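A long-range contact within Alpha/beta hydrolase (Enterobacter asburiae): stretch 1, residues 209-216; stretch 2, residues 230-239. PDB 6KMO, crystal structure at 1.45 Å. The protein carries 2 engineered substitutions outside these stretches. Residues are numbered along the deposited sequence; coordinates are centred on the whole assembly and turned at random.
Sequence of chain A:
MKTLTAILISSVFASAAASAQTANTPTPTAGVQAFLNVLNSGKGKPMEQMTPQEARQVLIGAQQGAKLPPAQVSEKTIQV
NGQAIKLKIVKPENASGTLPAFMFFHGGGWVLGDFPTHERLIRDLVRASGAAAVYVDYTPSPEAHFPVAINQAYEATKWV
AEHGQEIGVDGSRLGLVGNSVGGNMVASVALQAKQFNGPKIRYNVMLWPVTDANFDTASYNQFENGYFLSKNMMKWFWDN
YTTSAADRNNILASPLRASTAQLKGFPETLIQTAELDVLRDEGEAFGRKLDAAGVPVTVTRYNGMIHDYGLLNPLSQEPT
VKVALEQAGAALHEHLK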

ATOM      1  N   PRO A 209      -3.492  -4.823 -12.577  1.00  4.98           N
ATOM      2  CA  PRO A 209      -3.493  -4.813 -14.042  1.00  4.92           C
ATOM      3  C   PRO A 209      -3.346  -6.191 -14.668  1.00  5.77           C
ATOM      4  O   PRO A 209      -2.769  -7.121 -14.094  1.00  5.93           O
ATOM      5  CB  PRO A 209      -2.240  -3.986 -14.373  1.00  5.22           C
ATOM      6  CG  PRO A 209      -1.293  -4.308 -13.227  1.00  5.00           C
ATOM      7  CD  PRO A 209      -2.223  -4.295 -12.026  1.00  6.12           C
ATOM      8  N   VAL A 210      -3.842  -6.273 -15.904  1.00  5.81           N
ATOM      9  CA  VAL A 210      -3.488  -7.329 -16.852  1.00  5.82           C
ATOM     10  C   VAL A 210      -2.181  -6.935 -17.533  1.00  6.13           C
ATOM     11  O   VAL A 210      -2.071  -5.827 -18.068  1.00  6.15           O
ATOM     12  CB  VAL A 210      -4.591  -7.492 -17.909  1.00  6.19           C
ATOM     13  CG1 VAL A 210      -4.130  -8.443 -19.017  1.00  6.85           C
ATOM     14  CG2 VAL A 210      -5.911  -7.939 -17.299  1.00  6.33           C
ATOM     15  N   THR A 211      -1.184  -7.829 -17.533  1.00  6.12           N
ATOM     16  CA  THR A 211       0.081  -7.510 -18.194  1.00  6.20           C
ATOM     17  C   THR A 211       0.543  -8.545 -19.212  1.00  6.03           C
ATOM     18  O   THR A 211       1.526  -8.274 -19.915  1.00  6.53           O
ATOM     19  CB  THR A 211       1.216  -7.236 -17.192  1.00  5.20           C
ATOM     20  OG1 THR A 211       1.562  -8.480 -16.585  1.00  6.74           O
ATOM     21  CG2 THR A 211       0.823  -6.199 -16.154  1.00  5.94           C
ATOM     22  N   ASP A 212      -0.113  -9.698 -19.337  1.00  6.44           N
ATOM     23  CA  ASP A 212       0.382 -10.722 -20.259  1.00  7.17           C
ATOM     24  C   ASP A 212      -0.757 -11.621 -20.710  1.00  7.57           C
ATOM     25  O   ASP A 212      -1.586 -12.050 -19.899  1.00  8.97           O
ATOM     26  CB  ASP A 212       1.458 -11.573 -19.571  1.00  6.81           C
ATOM     27  CG  ASP A 212       2.270 -12.435 -20.520  1.00  8.51           C
ATOM     28  OD1 ASP A 212       2.225 -12.201 -21.739  1.00  8.75           O
ATOM     29  OD2 ASP A 212       2.972 -13.362 -20.003  1.00 10.99           O
ATOM     30  N   ALA A 213      -0.758 -11.958 -21.998  1.00  7.37           N
ATOM     31  CA  ALA A 213      -1.702 -12.932 -22.545  1.00  7.67           C
ATOM     32  C   ALA A 213      -1.168 -14.351 -22.320  1.00  8.99           C
ATOM     33  O   ALA A 213      -0.823 -15.081 -23.250  1.00  9.85           O
ATOM     34  CB  ALA A 213      -1.964 -12.665 -24.016  1.00  8.27           C
ATOM     35  N   ASN A 214      -1.070 -14.719 -21.052  1.00  8.77           N
ATOM     36  CA  ASN A 214      -0.667 -16.058 -20.632  1.00 10.94           C
ATOM     37  C   ASN A 214      -1.488 -16.384 -19.397  1.00 10.34           C
ATOM     38  O   ASN A 214      -1.950 -15.483 -18.702  1.00 10.60           O
ATOM     39  CB  ASN A 214       0.823 -16.156 -20.328  1.00 10.91           C
ATOM     40  CG  ASN A 214       1.641 -16.426 -21.563  1.00 12.61           C
ATOM     41  OD1 ASN A 214       1.378 -17.381 -22.318  1.00 15.19           O
ATOM     42  ND2 ASN A 214       2.613 -15.577 -21.802  1.00 13.40           N
ATOM     43  N   PHE A 215      -1.682 -17.678 -19.138  1.00 10.39           N
ATOM     44  CA  PHE A 215      -2.678 -18.134 -18.171  1.00  8.68           C
ATOM     45  C   PHE A 215      -2.116 -19.181 -17.225  1.00  9.65           C
ATOM     46  O   PHE A 215      -2.875 -19.970 -16.645  1.00 11.17           O
ATOM     47  CB  PHE A 215      -3.911 -18.653 -18.913  1.00  9.57           C
ATOM     48  CG  PHE A 215      -4.383 -17.701 -19.967  1.00  8.34           C
ATOM     49  CD1 PHE A 215      -5.064 -16.558 -19.596  1.00 10.24           C
ATOM     50  CD2 PHE A 215      -4.092 -17.901 -21.300  1.00  9.48           C
ATOM     51  CE1 PHE A 215      -5.472 -15.652 -20.530  1.00  9.95           C
ATOM     52  CE2 PHE A 215      -4.494 -16.988 -22.252  1.00  9.47           C
ATOM     53  CZ  PHE A 215      -5.179 -15.848 -21.857  1.00  9.61           C
ATOM     54  N   ASP A 216      -0.805 -19.133 -16.997  1.00 10.27           N
ATOM     55  CA  ASP A 216      -0.083 -20.213 -16.335  1.00 10.43           C
ATOM     56  C   ASP A 216       0.795 -19.754 -15.184  1.00 12.62           C
ATOM     57  O   ASP A 216       1.642 -20.529 -14.729  1.00 13.35           O
ATOM     58  CB  ASP A 216       0.771 -20.965 -17.359  1.00 13.28           C
ATOM     59  CG  ASP A 216       1.721 -20.036 -18.143  1.00 26.91           C
ATOM     60  OD1 ASP A 216       2.510 -20.568 -18.960  1.00 35.56           O
ATOM     61  OD2 ASP A 216       1.694 -18.785 -17.967  1.00 20.05           O
ATOM     62  N   SER A 230     -12.240 -15.392 -13.061  1.00  8.63           N
ATOM     63  CA  SER A 230     -11.734 -16.737 -13.268  1.00  8.60           C
ATOM     64  C   SER A 230     -10.736 -16.799 -14.420  1.00  8.46           C
ATOM     65  O   SER A 230     -10.653 -15.904 -15.262  1.00  7.71           O
ATOM     66  CB  SER A 230     -12.884 -17.691 -13.582  1.00  8.12           C
ATOM     67  OG  SER A 230     -13.382 -17.377 -14.871  1.00  9.21           O
ATOM     68  N   LYS A 231      -9.975 -17.892 -14.465  1.00  6.81           N
ATOM     69  CA  LYS A 231      -9.091 -18.139 -15.601  1.00  7.36           C
ATOM     70  C   LYS A 231      -9.877 -18.187 -16.904  1.00  8.45           C
ATOM     71  O   LYS A 231      -9.462 -17.597 -17.908  1.00  8.57           O
ATOM     72  CB  LYS A 231      -8.308 -19.439 -15.388  1.00  8.42           C
ATOM     73  CG  LYS A 231      -7.351 -19.772 -16.527  1.00  9.38           C
ATOM     74  CD  LYS A 231      -6.603 -21.080 -16.278  1.00 11.43           C
ATOM     75  CE  LYS A 231      -5.571 -20.935 -15.194  1.00 15.29           C
ATOM     76  NZ  LYS A 231      -4.753 -22.188 -15.076  1.00 21.68           N
ATOM     77  N   ASN A 232     -11.024 -18.874 -16.915  1.00  8.38           N
ATOM     78  CA  ASN A 232     -11.795 -18.956 -18.154  1.00  8.23           C
ATOM     79  C   ASN A 232     -12.334 -17.595 -18.574  1.00  9.35           C
ATOM     80  O   ASN A 232     -12.440 -17.324 -19.775  1.00  8.39           O
ATOM     81  CB  ASN A 232     -12.932 -19.964 -18.005  1.00  8.96           C
ATOM     82  CG  ASN A 232     -12.457 -21.384 -18.127  1.00 11.77           C
ATOM     83  OD1 ASN A 232     -11.364 -21.644 -18.579  1.00 14.75           O
ATOM     84  ND2 ASN A 232     -13.300 -22.316 -17.714  1.00 20.36           N
ATOM     85  N   MET A 233     -12.696 -16.738 -17.623  1.00  7.99           N
ATOM     86  CA  MET A 233     -13.091 -15.375 -17.976  1.00  7.39           C
ATOM     87  C   MET A 233     -11.935 -14.647 -18.654  1.00  5.89           C
ATOM     88  O   MET A 233     -12.119 -13.975 -19.674  1.00  7.45           O
ATOM     89  CB  MET A 233     -13.555 -14.614 -16.735  1.00  7.87           C
ATOM     90  CG  MET A 233     -14.974 -14.974 -16.267  1.00  8.46           C
ATOM     91  SD  MET A 233     -15.381 -14.495 -14.507  1.00  4.41           S
ATOM     92  CE  MET A 233     -15.373 -12.715 -14.644  1.00 13.35           C
ATOM     93  N   MET A 234     -10.732 -14.749 -18.091  1.00  6.82           N
ATOM     94  CA  MET A 234      -9.584 -14.068 -18.674  1.00  5.87           C
ATOM     95  C   MET A 234      -9.305 -14.559 -20.090  1.00  7.18           C
ATOM     96  O   MET A 234      -8.982 -13.762 -20.982  1.00  7.13           O
ATOM     97  CB  MET A 234      -8.349 -14.229 -17.794  1.00  7.03           C
ATOM     98  CG  MET A 234      -8.285 -13.258 -16.603  1.00  7.74           C
ATOM     99  SD  MET A 234      -8.469 -11.433 -16.988  1.00  1.22           S
ATOM    100  CE  MET A 234      -7.317 -11.305 -18.432  1.00  8.60           C
ATOM    101  N   LYS A 235      -9.417 -15.871 -20.322  1.00  7.92           N
ATOM    102  CA  LYS A 235      -9.204 -16.394 -21.668  1.00  7.09           C
ATOM    103  C   LYS A 235     -10.250 -15.855 -22.635  1.00  8.24           C
ATOM    104  O   LYS A 235      -9.928 -15.507 -23.783  1.00  8.65           O
ATOM    105  CB  LYS A 235      -9.226 -17.921 -21.650  1.00  7.74           C
ATOM    106  CG  LYS A 235      -8.008 -18.545 -21.000  1.00  9.60           C
ATOM    107  CD  LYS A 235      -8.117 -20.070 -20.956  1.00 12.27           C
ATOM    108  CE  LYS A 235      -6.866 -20.679 -20.379  1.00 16.55           C
ATOM    109  NZ  LYS A 235      -6.949 -22.180 -20.321  1.00 25.39           N
ATOM    110  N   TRP A 236     -11.501 -15.757 -22.178  1.00  6.57           N
ATOM    111  CA  TRP A 236     -12.587 -15.225 -22.998  1.00  6.74           C
ATOM    112  C   TRP A 236     -12.362 -13.749 -23.311  1.00  8.04           C
ATOM    113  O   TRP A 236     -12.586 -13.291 -24.439  1.00  7.92           O
ATOM    114  CB  TRP A 236     -13.914 -15.436 -22.269  1.00  7.85           C
ATOM    115  CG  TRP A 236     -15.142 -15.084 -23.026  1.00  8.15           C
ATOM    116  CD1 TRP A 236     -15.612 -15.679 -24.160  1.00  8.64           C
ATOM    117  CD2 TRP A 236     -16.099 -14.079 -22.683  1.00  8.19           C
ATOM    118  NE1 TRP A 236     -16.784 -15.097 -24.551  1.00  9.49           N
ATOM    119  CE2 TRP A 236     -17.110 -14.110 -23.658  1.00  8.41           C
ATOM    120  CE3 TRP A 236     -16.198 -13.147 -21.640  1.00 10.17           C
ATOM    121  CZ2 TRP A 236     -18.203 -13.263 -23.626  1.00  9.08           C
ATOM    122  CZ3 TRP A 236     -17.285 -12.301 -21.624  1.00 10.90           C
ATOM    123  CH2 TRP A 236     -18.270 -12.368 -22.604  1.00 10.30           C
ATOM    124  N   PHE A 237     -11.969 -12.974 -22.310  1.00  7.16           N
ATOM    125  CA  PHE A 237     -11.694 -11.561 -22.538  1.00  6.12           C
ATOM    126  C   PHE A 237     -10.598 -11.388 -23.580  1.00  6.97           C
ATOM    127  O   PHE A 237     -10.760 -10.640 -24.554  1.00  6.83           O
ATOM    128  CB  PHE A 237     -11.285 -10.901 -21.220  1.00  6.94           C
ATOM    129  CG  PHE A 237     -12.383 -10.790 -20.173  1.00  6.91           C
ATOM    130  CD1 PHE A 237     -13.714 -10.570 -20.506  1.00  7.31           C
ATOM    131  CD2 PHE A 237     -12.047 -10.856 -18.829  1.00  6.54           C
ATOM    132  CE1 PHE A 237     -14.683 -10.446 -19.527  1.00  7.61           C
ATOM    133  CE2 PHE A 237     -13.010 -10.715 -17.838  1.00  7.01           C
ATOM    134  CZ  PHE A 237     -14.328 -10.512 -18.188  1.00  8.12           C
ATOM    135  N   TRP A 238      -9.477 -12.088 -23.405  1.00  6.78           N
ATOM    136  CA  TRP A 238      -8.398 -12.021 -24.383  1.00  6.45           C
ATOM    137  C   TRP A 238      -8.872 -12.457 -25.765  1.00  6.27           C
ATOM    138  O   TRP A 238      -8.485 -11.859 -26.775  1.00  7.45           O
ATOM    139  CB  TRP A 238      -7.213 -12.858 -23.905  1.00  6.65           C
ATOM    140  CG  TRP A 238      -6.240 -12.128 -23.058  1.00  6.43           C
ATOM    141  CD1 TRP A 238      -6.051 -12.262 -21.710  1.00  7.35           C
ATOM    142  CD2 TRP A 238      -5.305 -11.140 -23.502  1.00  5.79           C
ATOM    143  NE1 TRP A 238      -5.053 -11.401 -21.288  1.00  7.56           N
ATOM    144  CE2 TRP A 238      -4.569 -10.717 -22.370  1.00  6.23           C
ATOM    145  CE3 TRP A 238      -5.015 -10.574 -24.748  1.00  8.00           C
ATOM    146  CZ2 TRP A 238      -3.566  -9.755 -22.452  1.00  6.71           C
ATOM    147  CZ3 TRP A 238      -4.015  -9.611 -24.825  1.00  8.47           C
ATOM    148  CH2 TRP A 238      -3.301  -9.214 -23.681  1.00  7.97           C
ATOM    149  N   ASP A 239      -9.696 -13.514 -25.835  1.00  6.85           N
ATOM    150  CA  ASP A 239     -10.140 -14.010 -27.132  1.00  7.88           C
ATOM    151  C   ASP A 239     -11.023 -12.993 -27.847  1.00  7.75           C
ATOM    152  O   ASP A 239     -10.972 -12.881 -29.072  1.00  8.68           O
ATOM    153  CB  ASP A 239     -10.894 -15.329 -26.979  1.00  7.96           C
ATOM    154  CG  ASP A 239      -9.988 -16.517 -26.676  1.00 11.07           C
ATOM    155  OD1 ASP A 239      -8.747 -16.419 -26.793  1.00 10.25           O
ATOM    156  OD2 ASP A 239     -10.534 -17.582 -26.321  1.00 11.42           O
TER
HETATM  157  O   HOH W   1      -2.950 -22.729 -17.312  1.00 38.00           O

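An irregular segment can pack against a helix largely through apolar side chains in well-placed rotamers, with no clear direct hydrogen bond between them, and this contact from an alpha/beta hydrolase illustrates the principle. Residues 231–239 are helical, and Met-234 and Trp-238, one turn apart, both direct their CA-to-CB bonds toward the loop. Trp-238, with chi1 at -89° and chi2 at 107°, lays its indole beneath Ala-213, whose CB sits 3.4 Å from the centroid of the six-membered ring and almost exactly on its normal. A methyl group so placed makes a CH-pi contact over the ring face. The t rotamer of Val-210 brings CG1 to 3.7 Å from Trp-238 CZ2, while its CG2 lies 3.8 Å from CE of Met-234, whose three chi angles are all m.

Phe-215, in the m rotamer, is the residue most covered by the helix. Lys-235 CG lies over one face of its ring, 3.7 Å from the centroid, and Trp-238 CD1 approaches the edge, 3.6 Å from Phe-215 CE1. Lys-235 is extended beyond its m chi1, whereas Lys-231 turns at chi3 (-72°). Although its CA-to-CB bond points sideways, its end comes nearer the loop, and a water bridges Lys-231 NZ (2.9 Å) to Phe-215 O (2.8 Å).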